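Local coordinates for protein orotidine 5'-phosphate decarboxylase (Pyrococcus horikoshii, PDB 2CZE) that probably catalyses the decarboxylation of orotidine 5'-monophosphate to UMP, the last step of de novo UMP synthesis, as a homodimer, at residues G135-G140 / L160-G165; I25-V30 / E53-L58; I83-V88 / I103-M108. All coordinates share one frame; numbering follows the deposited sequence.

How the contacts relate
All three contacts pair neighbouring strands of one eight-stranded parallel TIM barrel, and together they take in six consecutive staves. Along the chain, contact 2 (strands 27-31 and 53-60) comes first, then contact 3 (81-84 and 102-105), then contact 1 (135-137 and 158-161). Strand 53-60 adjoins 81-84, and 102-105 adjoins 135-137, so each contact abuts the next through the sheet. Contact centres lie about 13 Å (1 and 2), 12 Å (1 and 3) and 16 Å (2 and 3) apart. Contacts 1 and 2 also meet across the barrel interior, where Leu160 packs on Ile55. Each reaches the same bound UMP, consistent with one active site built from successive strand ends.

Contact 1: residues G135-G140 / L160-G165; sequences GVIAPG and LAPGIG. With U5P (uridine-5'-monophosphate), chain C.
With chi1 of -67°, Ile137 sets CG2 anti to its own backbone N and CG1 anti to the carbonyl carbon. One branch, CG2, thereby reaches the Pro162 ring, 3.9 Å from CD, while the tip of the other crosses Leu160, Ile137 CD1 lying 4.2 Å from Leu160 CB. Leu160 has CG anti to the carbonyl carbon as well (chi1 -61°), and its chi2 then swings CD1 to the strand 135-137 backbone, 4.1 Å from Gly135 CA.

The backbones run parallel and share a short ladder. Leu160 N donates to Val136 O, and Ala138 N to Leu160 O, so both polar groups of Leu160 bracket Ile137. Further along, a third bond is bent rather than long: Gly140 N gives Pro162 O a bond of 2.8 Å with only 130° at the hydrogen, although the donor lies almost straight off the carbonyl. Gly140 CA touches two side chains, 4.0 Å from Ala161 CB and 3.9 Å from Ile164 CD1.

Pro162 links this pairing to the ligand. Its CD rests 3.2 Å from Ala138 O, whereas CB and CG lie over one face of the uracil ring of UMP, with Pro162 CG 3.4 Å from U5P N3 and almost directly above it. The base thus meets two apolar ring carbons from a residue of the substrate-binding loop, to which Gly163, Ile164 and Gly165 also belong.

Strand 135-137, helix 143-152 and strand 158-161 form a beta-alpha-beta unit of the barrel. Ala138 and Ala161 face that helix at Ile146; Leu160 and Pro162 pack against Ile183 of strand 181-184, and on the other flank Gly135 and Ile137 bond to Met104 of strand 102-105.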
loop_
_atom_site.group_PDB
_atom_site.type_symbol
_atom_site.label_atom_id
_atom_site.label_comp_id
_atom_site.label_asym_id
_atom_site.label_seq_id
_atom_site.Cartn_x
_atom_site.Cartn_y
_atom_site.Cartn_z
ATOM N N GLY A 135 -6.652 -16.056 4.941
ATOM C CA GLY A 135 -7.981 -15.551 4.647
ATOM C C GLY A 135 -7.977 -14.529 3.522
ATOM O O GLY A 135 -6.933 -14.243 2.932
ATOM N N VAL A 136 -9.152 -13.986 3.221
ATOM C CA VAL A 136 -9.290 -12.984 2.173
ATOM C C VAL A 136 -10.216 -11.887 2.651
ATOM O O VAL A 136 -11.021 -12.095 3.571
ATOM C CB VAL A 136 -9.912 -13.558 0.862
ATOM C CG1 VAL A 136 -9.005 -14.630 0.265
ATOM C CG2 VAL A 136 -11.303 -14.124 1.147
ATOM N N ILE A 137 -10.085 -10.720 2.022
ATOM C CA ILE A 137 -10.938 -9.574 2.314
ATOM C C ILE A 137 -12.141 -9.619 1.377
ATOM O O ILE A 137 -11.976 -9.736 0.159
ATOM C CB ILE A 137 -10.201 -8.233 2.077
ATOM C CG1 ILE A 137 -9.080 -8.068 3.104
ATOM C CG2 ILE A 137 -11.184 -7.047 2.172
ATOM C CD1 ILE A 137 -9.549 -8.130 4.543
ATOM N N ALA A 138 -13.340 -9.540 1.958
ATOM C CA ALA A 138 -14.610 -9.523 1.218
ATOM C C ALA A 138 -15.353 -8.288 1.719
ATOM O O ALA A 138 -15.127 -7.854 2.840
ATOM C CB ALA A 138 -15.429 -10.777 1.507
ATOM N N PRO A 139 -16.272 -7.730 0.908
ATOM C CA PRO A 139 -17.040 -6.524 1.268
ATOM C C PRO A 139 -18.196 -6.590 2.264
ATOM O O PRO A 139 -19.287 -7.065 1.938
ATOM C CB PRO A 139 -17.485 -5.981 -0.095
ATOM C CG PRO A 139 -17.713 -7.222 -0.880
ATOM C CD PRO A 139 -16.528 -8.122 -0.492
ATOM N N GLY A 140 -17.952 -6.060 3.466
ATOM C CA GLY A 140 -18.979 -6.033 4.493
ATOM C C GLY A 140 -20.139 -5.151 4.049
ATOM O O GLY A 140 -21.263 -5.282 4.533
ATOM N N LEU A 160 -12.676 -12.261 5.949
ATOM C CA LEU A 160 -12.717 -11.159 6.903
ATOM C C LEU A 160 -13.444 -10.031 6.164
ATOM O O LEU A 160 -13.123 -9.718 5.012
ATOM C CB LEU A 160 -11.296 -10.729 7.309
ATOM C CG LEU A 160 -10.481 -11.845 7.991
ATOM C CD1 LEU A 160 -9.766 -12.690 6.952
ATOM C CD2 LEU A 160 -9.468 -11.224 8.951
ATOM N N ALA A 161 -14.423 -9.425 6.824
ATOM C CA ALA A 161 -15.206 -8.385 6.181
ATOM C C ALA A 161 -15.206 -7.025 6.845
ATOM O O ALA A 161 -15.782 -6.857 7.920
ATOM C CB ALA A 161 -16.666 -8.865 6.025
ATOM N N PRO A 162 -14.544 -6.039 6.218
ATOM C CA PRO A 162 -14.498 -4.674 6.752
ATOM C C PRO A 162 -15.701 -3.960 6.126
ATOM O O PRO A 162 -16.383 -4.536 5.275
ATOM C CB PRO A 162 -13.165 -4.147 6.244
ATOM C CG PRO A 162 -13.049 -4.804 4.891
ATOM C CD PRO A 162 -13.541 -6.226 5.153
ATOM N N GLY A 163 -15.969 -2.720 6.530
ATOM C CA GLY A 163 -17.115 -2.007 5.991
ATOM C C GLY A 163 -18.354 -2.161 6.863
ATOM O O GLY A 163 -19.471 -1.913 6.413
ATOM N N ILE A 164 -18.147 -2.584 8.109
ATOM C CA ILE A 164 -19.228 -2.766 9.068
ATOM C C ILE A 164 -19.350 -1.530 9.959
ATOM O O ILE A 164 -18.372 -1.102 10.559
ATOM C CB ILE A 164 -18.956 -3.993 9.962
ATOM C CG1 ILE A 164 -18.740 -5.243 9.084
ATOM C CG2 ILE A 164 -20.123 -4.202 10.938
ATOM C CD1 ILE A 164 -19.933 -5.627 8.222
ATOM N N GLY A 165 -20.549 -0.960 10.050
ATOM C CA GLY A 165 -20.736 0.209 10.889
ATOM C C GLY A 165 -20.694 1.511 10.106
ATOM O O GLY A 165 -21.645 1.875 9.419
HETATM N N1 U5P C . -10.517 -1.681 4.884
HETATM C C2 U5P C . -11.808 -1.349 4.449
HETATM N N3 U5P C . -12.294 -1.901 3.259
HETATM C C4 U5P C . -11.498 -2.776 2.506
HETATM C C5 U5P C . -10.213 -3.098 2.933
HETATM C C6 U5P C . -9.729 -2.551 4.115
HETATM O O2 U5P C . -12.520 -0.572 5.090
HETATM O O4 U5P C . -11.951 -3.270 1.476
HETATM C "C1'" U5P C . -10.002 -1.195 6.187
HETATM C "C2'" U5P C . -10.069 0.327 6.335
HETATM O "O2'" U5P C . -8.851 0.890 5.840
HETATM C "C3'" U5P C . -10.090 0.452 7.858
HETATM C "C4'" U5P C . -11.009 -0.711 8.240
HETATM O "O3'" U5P C . -8.784 0.264 8.411
HETATM O "O4'" U5P C . -10.817 -1.731 7.243
HETATM C "C5'" U5P C . -12.472 -0.259 8.208
HETATM O "O5'" U5P C . -12.665 0.712 9.237
HETATM P P U5P C . -14.081 1.428 9.513
HETATM O O1P U5P C . -13.871 2.666 10.296
HETATM O O2P U5P C . -14.998 0.346 10.273
HETATM O O3P U5P C . -14.767 1.708 8.086
#

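Contact 2: residues I25-V30 / E53-L58. With U5P (uridine-5'-monophosphate), chain C.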
loop_
_atom_site.group_PDB
_atom_site.type_symbol
_atom_site.label_atom_id
_atom_site.label_comp_id
_atom_site.label_asym_id
_atom_site.label_seq_id
_atom_site.Cartn_x
_atom_site.Cartn_y
_atom_site.Cartn_z
ATOM N N ILE A 25 -13.448 -8.660 21.563
ATOM C CA ILE A 25 -12.813 -8.858 20.265
ATOM C C ILE A 25 -11.968 -10.124 20.134
ATOM O O ILE A 25 -11.573 -10.733 21.125
ATOM C CB ILE A 25 -11.924 -7.632 19.892
ATOM C CG1 ILE A 25 -10.712 -7.554 20.822
ATOM C CG2 ILE A 25 -12.749 -6.341 19.998
ATOM C CD1 ILE A 25 -9.755 -6.421 20.499
ATOM N N SER A 26 -11.674 -10.491 18.890
ATOM C CA SER A 26 -10.859 -11.657 18.582
ATOM C C SER A 26 -9.449 -11.262 18.161
ATOM O O SER A 26 -8.496 -11.972 18.452
ATOM C CB SER A 26 -11.504 -12.471 17.457
ATOM O OG SER A 26 -12.685 -13.110 17.904
ATOM N N MET A 27 -9.324 -10.134 17.460
ATOM C CA MET A 27 -8.022 -9.650 16.991
ATOM C C MET A 27 -8.044 -8.135 16.855
ATOM O O MET A 27 -9.092 -7.518 16.934
ATOM C CB MET A 27 -7.687 -10.225 15.606
ATOM C CG MET A 27 -7.469 -11.725 15.533
ATOM S SD MET A 27 -6.877 -12.155 13.856
ATOM C CE MET A 27 -7.403 -13.884 13.724
ATOM N N ILE A 28 -6.873 -7.554 16.642
ATOM C CA ILE A 28 -6.732 -6.122 16.419
ATOM C C ILE A 28 -6.093 -5.943 15.043
ATOM O O ILE A 28 -5.161 -6.681 14.686
ATOM C CB ILE A 28 -5.805 -5.488 17.467
ATOM C CG1 ILE A 28 -6.490 -5.558 18.835
ATOM C CG2 ILE A 28 -5.437 -4.045 17.052
ATOM C CD1 ILE A 28 -5.609 -5.097 19.991
ATOM N N LYS A 29 -6.589 -4.981 14.272
ATOM C CA LYS A 29 -6.029 -4.723 12.950
ATOM C C LYS A 29 -5.387 -3.341 12.953
ATOM O O LYS A 29 -6.040 -2.355 13.301
ATOM C CB LYS A 29 -7.124 -4.769 11.873
ATOM C CG LYS A 29 -6.593 -4.649 10.432
ATOM C CD LYS A 29 -7.702 -4.779 9.376
ATOM C CE LYS A 29 -8.517 -3.483 9.239
ATOM N NZ LYS A 29 -7.717 -2.347 8.671
ATOM N N VAL A 30 -4.104 -3.267 12.613
ATOM C CA VAL A 30 -3.422 -1.976 12.553
ATOM C C VAL A 30 -3.202 -1.637 11.080
ATOM O O VAL A 30 -3.009 -2.532 10.258
ATOM C CB VAL A 30 -2.061 -1.986 13.324
ATOM C CG1 VAL A 30 -2.258 -2.620 14.710
ATOM C CG2 VAL A 30 -0.999 -2.695 12.536
ATOM N N GLU A 53 -4.201 -11.585 18.734
ATOM C CA GLU A 53 -3.367 -11.542 17.544
ATOM C C GLU A 53 -3.516 -10.206 16.839
ATOM O O GLU A 53 -4.560 -9.552 16.965
ATOM C CB GLU A 53 -3.738 -12.681 16.600
ATOM C CG GLU A 53 -3.245 -14.027 17.086
ATOM C CD GLU A 53 -3.492 -15.108 16.070
ATOM O OE1 GLU A 53 -4.670 -15.319 15.724
ATOM O OE2 GLU A 53 -2.514 -15.733 15.609
ATOM N N ILE A 54 -2.485 -9.817 16.087
ATOM C CA ILE A 54 -2.498 -8.552 15.367
ATOM C C ILE A 54 -2.386 -8.721 13.857
ATOM O O ILE A 54 -1.494 -9.409 13.362
ATOM C CB ILE A 54 -1.320 -7.634 15.784
ATOM C CG1 ILE A 54 -1.250 -7.481 17.313
ATOM C CG2 ILE A 54 -1.470 -6.282 15.086
ATOM C CD1 ILE A 54 -2.523 -6.949 17.955
ATOM N N ILE A 55 -3.294 -8.081 13.131
ATOM C CA ILE A 55 -3.274 -8.102 11.673
ATOM C C ILE A 55 -2.720 -6.746 11.218
ATOM O O ILE A 55 -3.215 -5.699 11.650
ATOM C CB ILE A 55 -4.700 -8.222 11.083
ATOM C CG1 ILE A 55 -5.342 -9.553 11.478
ATOM C CG2 ILE A 55 -4.635 -8.070 9.549
ATOM C CD1 ILE A 55 -6.862 -9.607 11.176
ATOM N N ALA A 56 -1.696 -6.759 10.364
ATOM C CA ALA A 56 -1.132 -5.515 9.834
ATOM C C ALA A 56 -1.773 -5.355 8.468
ATOM O O ALA A 56 -1.427 -6.081 7.528
ATOM C CB ALA A 56 0.389 -5.618 9.687
ATOM N N ASP A 57 -2.718 -4.423 8.369
ATOM C CA ASP A 57 -3.432 -4.169 7.114
ATOM C C ASP A 57 -2.594 -3.175 6.324
ATOM O O ASP A 57 -2.839 -1.970 6.365
ATOM C CB ASP A 57 -4.819 -3.576 7.407
ATOM C CG ASP A 57 -5.706 -3.501 6.163
ATOM O OD1 ASP A 57 -5.245 -3.895 5.067
ATOM O OD2 ASP A 57 -6.868 -3.045 6.281
ATOM N N LEU A 58 -1.593 -3.687 5.619
ATOM C CA LEU A 58 -0.682 -2.838 4.863
ATOM C C LEU A 58 -1.090 -2.669 3.418
ATOM O O LEU A 58 -0.611 -1.759 2.752
ATOM C CB LEU A 58 0.742 -3.414 4.909
ATOM C CG LEU A 58 1.302 -3.836 6.278
ATOM C CD1 LEU A 58 2.757 -4.344 6.094
ATOM C CD2 LEU A 58 1.273 -2.653 7.249
HETATM N N1 U5P C . -10.517 -1.681 4.884
HETATM C C2 U5P C . -11.808 -1.349 4.449
HETATM N N3 U5P C . -12.294 -1.901 3.259
HETATM C C4 U5P C . -11.498 -2.776 2.506
HETATM C C5 U5P C . -10.213 -3.098 2.933
HETATM C C6 U5P C . -9.729 -2.551 4.115
HETATM O O2 U5P C . -12.520 -0.572 5.090
HETATM O O4 U5P C . -11.951 -3.270 1.476
HETATM C "C1'" U5P C . -10.002 -1.195 6.187
HETATM C "C2'" U5P C . -10.069 0.327 6.335
HETATM O "O2'" U5P C . -8.851 0.890 5.840
HETATM C "C3'" U5P C . -10.090 0.452 7.858
HETATM C "C4'" U5P C . -11.009 -0.711 8.240
HETATM O "O3'" U5P C . -8.784 0.264 8.411
HETATM O "O4'" U5P C . -10.817 -1.731 7.243
HETATM C "C5'" U5P C . -12.472 -0.259 8.208
HETATM O "O5'" U5P C . -12.665 0.712 9.237
HETATM P P U5P C . -14.081 1.428 9.513
HETATM O O1P U5P C . -13.871 2.666 10.296
HETATM O O2P U5P C . -14.998 0.346 10.273
HETATM O O3P U5P C . -14.767 1.708 8.086
HETATM O O HOH W 1 -6.343 -13.538 18.941
#
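Two adjacent parallel staves of the TIM barrel, strands 27-31 and 53-60, meet here and deliver Lys29 and Asp57 to the substrate site at their C-terminal ends. Lys29 NZ forms a salt bridge of 2.6 Å with Asp57 OD2, meeting the anti lone pair of that oxygen, and donates a second bond of 2.8 Å to U5P O3'. The lysine reaches both because its chain leaves the strand extended and then bends twice, at chi3 (78°) and chi4 (67°), bringing NZ to the outer side of Asp57 OD2. Asp57 OD1 is bridged separately to Lys59, the proton donor, so both carboxylate oxygens are engaged and the group's rotation is restrained. Asp57 OD2 also stands 3.6 Å from U5P C6, the carbon that bears the departing carboxylate in the substrate.

Below this site the strands are joined by a regular parallel ladder: Ile28 N to Glu53 O, Ile55 N to Ile28 O, Val30 N to Ile55 O, and Asp57 N to Val30 O. Next to the Ile28-Glu53 bond, a water bridges Ser26 O and Glu53 N. On the barrel's inner face Met27 crosses Ile55 nearly at a right angle, SD 3.7 Å from Ile55 CD1. On the outer face Ile28 and Ile54 lie alongside, Ile28 CB 3.6 Å from Ile54 CD1, beneath helix 42-50.

Asp7 binds the UMP separately, whereas Lys29, Asp57, Lys59 and, from the second subunit, Asp62, which also bonds to the UMP, match the charged Lys-Asp-Lys-Asp array characteristic of OMP decarboxylases.

Contact 3: residues I83-V88 / I103-M108; sequences IVHTFV and IMVVEM. With U5P (uridine-5'-monophosphate), chain C.
The imidazole of His85 is enclosed on three sides: Val105 CG2 over one face, Phe87 CE1 over the other, and Met108 SD at its edge. The methyl makes a CH-pi contact 4.2 Å from the ring centroid and 28° off the normal, and Phe87 CE1 sits 3.3 Å above the centre on the opposite face. The sulfur lies practically in the ring plane, with Met108 SD 3.7 Å from His85 CE1. Farther round the same ring edge, His85 NE2 is hydrogen-bonded to Ala61 O of the second subunit, so packing and a polar tether together fix its rotation, and the ring becomes part of the dimer interface.

Strands 81-84 and 102-105 belong to a beta-alpha-beta unit of the TIM barrel, joined through helix 90-97. Val84 N donates to Ile103 O and Val105 N to Val84 O, the usual parallel pattern. Beyond the Val105 N to Val84 O bond, the next link between the two segments comes from a side chain: with chi1 of -55°, Thr86 places OG1 beside its own backbone N, from where the hydroxyl donates to Val105 O at 2.8 Å. This bond arrives 33° out of the carbonyl plane. Met104 CE, on a chain bent at its last torsion, lies 3.4 Å from Thr86 OG1.

Inside the barrel Ile83 crosses Val105 at about a right angle, Ile83 CG2 being 3.8 Å from Val105 CG2. Met108 serves both histidine and ligand: its CB lies 3.1 Å from U5P O4, and its sulfur, farther out, meets the imidazole, while its neighbour Glu107 is held by Arg142 and Arg145.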
loop_
_atom_site.group_PDB
_atom_site.type_symbol
_atom_site.label_atom_id
_atom_site.label_comp_id
_atom_site.label_asym_id
_atom_site.label_seq_id
_atom_site.Cartn_x
_atom_site.Cartn_y
_atom_site.Cartn_z
ATOM N N ILE A 83 -1.910 -8.159 5.374
ATOM C CA ILE A 83 -2.860 -8.092 4.268
ATOM C C ILE A 83 -2.112 -7.582 3.033
ATOM O O ILE A 83 -1.384 -6.580 3.093
ATOM C CB ILE A 83 -4.045 -7.148 4.598
ATOM C CG1 ILE A 83 -4.856 -7.736 5.758
ATOM C CG2 ILE A 83 -4.949 -6.977 3.369
ATOM C CD1 ILE A 83 -6.086 -6.907 6.143
ATOM N N VAL A 84 -2.288 -8.298 1.927
ATOM C CA VAL A 84 -1.646 -7.966 0.668
ATOM C C VAL A 84 -2.671 -7.921 -0.457
ATOM O O VAL A 84 -3.653 -8.662 -0.449
ATOM C CB VAL A 84 -0.561 -9.018 0.317
ATOM C CG1 VAL A 84 0.481 -9.056 1.418
ATOM C CG2 VAL A 84 -1.192 -10.414 0.176
ATOM N N HIS A 85 -2.448 -7.035 -1.419
ATOM C CA HIS A 85 -3.347 -6.948 -2.554
ATOM C C HIS A 85 -3.049 -8.107 -3.497
ATOM O O HIS A 85 -1.927 -8.623 -3.517
ATOM C CB HIS A 85 -3.135 -5.642 -3.300
ATOM C CG HIS A 85 -4.081 -4.562 -2.894
ATOM N ND1 HIS A 85 -5.439 -4.648 -3.104
ATOM C CD2 HIS A 85 -3.864 -3.367 -2.298
ATOM C CE1 HIS A 85 -6.020 -3.549 -2.655
ATOM N NE2 HIS A 85 -5.085 -2.756 -2.160
ATOM N N THR A 86 -4.054 -8.512 -4.266
ATOM C CA THR A 86 -3.887 -9.584 -5.230
ATOM C C THR A 86 -3.623 -9.004 -6.629
ATOM O O THR A 86 -2.933 -9.627 -7.447
ATOM C CB THR A 86 -5.162 -10.479 -5.325
ATOM O OG1 THR A 86 -5.508 -10.980 -4.021
ATOM C CG2 THR A 86 -4.903 -11.667 -6.258
ATOM N N PHE A 87 -4.143 -7.804 -6.891
ATOM C CA PHE A 87 -4.005 -7.222 -8.230
ATOM C C PHE A 87 -2.589 -6.959 -8.743
ATOM O O PHE A 87 -2.384 -6.862 -9.948
ATOM C CB PHE A 87 -4.877 -5.951 -8.382
ATOM C CG PHE A 87 -4.317 -4.706 -7.726
ATOM C CD1 PHE A 87 -4.812 -4.260 -6.495
ATOM C CD2 PHE A 87 -3.353 -3.931 -8.376
ATOM C CE1 PHE A 87 -4.359 -3.052 -5.926
ATOM C CE2 PHE A 87 -2.891 -2.718 -7.812
ATOM C CZ PHE A 87 -3.395 -2.283 -6.596
ATOM N N VAL A 88 -1.615 -6.861 -7.844
ATOM C CA VAL A 88 -0.238 -6.605 -8.249
ATOM C C VAL A 88 0.450 -7.882 -8.759
ATOM O O VAL A 88 1.577 -7.845 -9.247
ATOM C CB VAL A 88 0.544 -5.941 -7.078
ATOM C CG1 VAL A 88 2.015 -5.856 -7.383
ATOM C CG2 VAL A 88 0.009 -4.535 -6.867
ATOM N N ILE A 103 -3.294 -12.397 4.279
ATOM C CA ILE A 103 -4.705 -12.261 3.964
ATOM C C ILE A 103 -4.703 -11.539 2.624
ATOM O O ILE A 103 -4.083 -10.481 2.496
ATOM C CB ILE A 103 -5.440 -11.422 5.023
ATOM C CG1 ILE A 103 -5.514 -12.214 6.340
ATOM C CG2 ILE A 103 -6.816 -11.069 4.516
ATOM C CD1 ILE A 103 -5.937 -11.376 7.570
ATOM N N MET A 104 -5.363 -12.120 1.623
ATOM C CA MET A 104 -5.400 -11.527 0.290
ATOM C C MET A 104 -6.669 -10.731 0.022
ATOM O O MET A 104 -7.762 -11.175 0.339
ATOM C CB MET A 104 -5.268 -12.624 -0.778
ATOM C CG MET A 104 -3.937 -13.368 -0.738
ATOM S SD MET A 104 -3.903 -14.788 -1.859
ATOM C CE MET A 104 -3.906 -13.960 -3.454
ATOM N N VAL A 105 -6.516 -9.547 -0.558
ATOM C CA VAL A 105 -7.685 -8.743 -0.888
ATOM C C VAL A 105 -8.365 -9.357 -2.118
ATOM O O VAL A 105 -7.725 -9.567 -3.150
ATOM C CB VAL A 105 -7.289 -7.299 -1.239
ATOM C CG1 VAL A 105 -8.550 -6.489 -1.599
ATOM C CG2 VAL A 105 -6.555 -6.649 -0.060
ATOM N N VAL A 106 -9.652 -9.654 -2.001
ATOM C CA VAL A 106 -10.400 -10.209 -3.120
ATOM C C VAL A 106 -11.361 -9.142 -3.643
ATOM O O VAL A 106 -11.368 -8.850 -4.831
ATOM C CB VAL A 106 -11.161 -11.498 -2.706
ATOM C CG1 VAL A 106 -12.190 -11.864 -3.758
ATOM C CG2 VAL A 106 -10.142 -12.663 -2.568
ATOM N N GLU A 107 -12.172 -8.559 -2.763
ATOM C CA GLU A 107 -13.076 -7.491 -3.185
ATOM C C GLU A 107 -13.179 -6.469 -2.053
ATOM O O GLU A 107 -13.439 -6.846 -0.911
ATOM C CB GLU A 107 -14.468 -8.027 -3.541
ATOM C CG GLU A 107 -15.430 -6.903 -3.868
ATOM C CD GLU A 107 -16.723 -7.364 -4.523
ATOM O OE1 GLU A 107 -17.664 -6.536 -4.578
ATOM O OE2 GLU A 107 -16.796 -8.533 -4.979
ATOM N N MET A 108 -12.990 -5.185 -2.366
ATOM C CA MET A 108 -13.028 -4.148 -1.327
ATOM C C MET A 108 -14.423 -3.579 -1.069
ATOM O O MET A 108 -15.330 -3.762 -1.869
ATOM C CB MET A 108 -12.025 -3.039 -1.662
ATOM C CG MET A 108 -10.569 -3.506 -1.589
ATOM S SD MET A 108 -9.364 -2.216 -2.019
ATOM C CE MET A 108 -9.390 -1.201 -0.502
HETATM N N1 U5P C . -10.517 -1.681 4.884
HETATM C C2 U5P C . -11.808 -1.349 4.449
HETATM N N3 U5P C . -12.294 -1.901 3.259
HETATM C C4 U5P C . -11.498 -2.776 2.506
HETATM C C5 U5P C . -10.213 -3.098 2.933
HETATM C C6 U5P C . -9.729 -2.551 4.115
HETATM O O2 U5P C . -12.520 -0.572 5.090
HETATM O O4 U5P C . -11.951 -3.270 1.476
HETATM C "C1'" U5P C . -10.002 -1.195 6.187
HETATM C "C2'" U5P C . -10.069 0.327 6.335
HETATM O "O2'" U5P C . -8.851 0.890 5.840
HETATM C "C3'" U5P C . -10.090 0.452 7.858
HETATM C "C4'" U5P C . -11.009 -0.711 8.240
HETATM O "O3'" U5P C . -8.784 0.264 8.411
HETATM O "O4'" U5P C . -10.817 -1.731 7.243
HETATM C "C5'" U5P C . -12.472 -0.259 8.208
HETATM O "O5'" U5P C . -12.665 0.712 9.237
HETATM P P U5P C . -14.081 1.428 9.513
HETATM O O1P U5P C . -13.871 2.666 10.296
HETATM O O2P U5P C . -14.998 0.346 10.273
HETATM O O3P U5P C . -14.767 1.708 8.086
#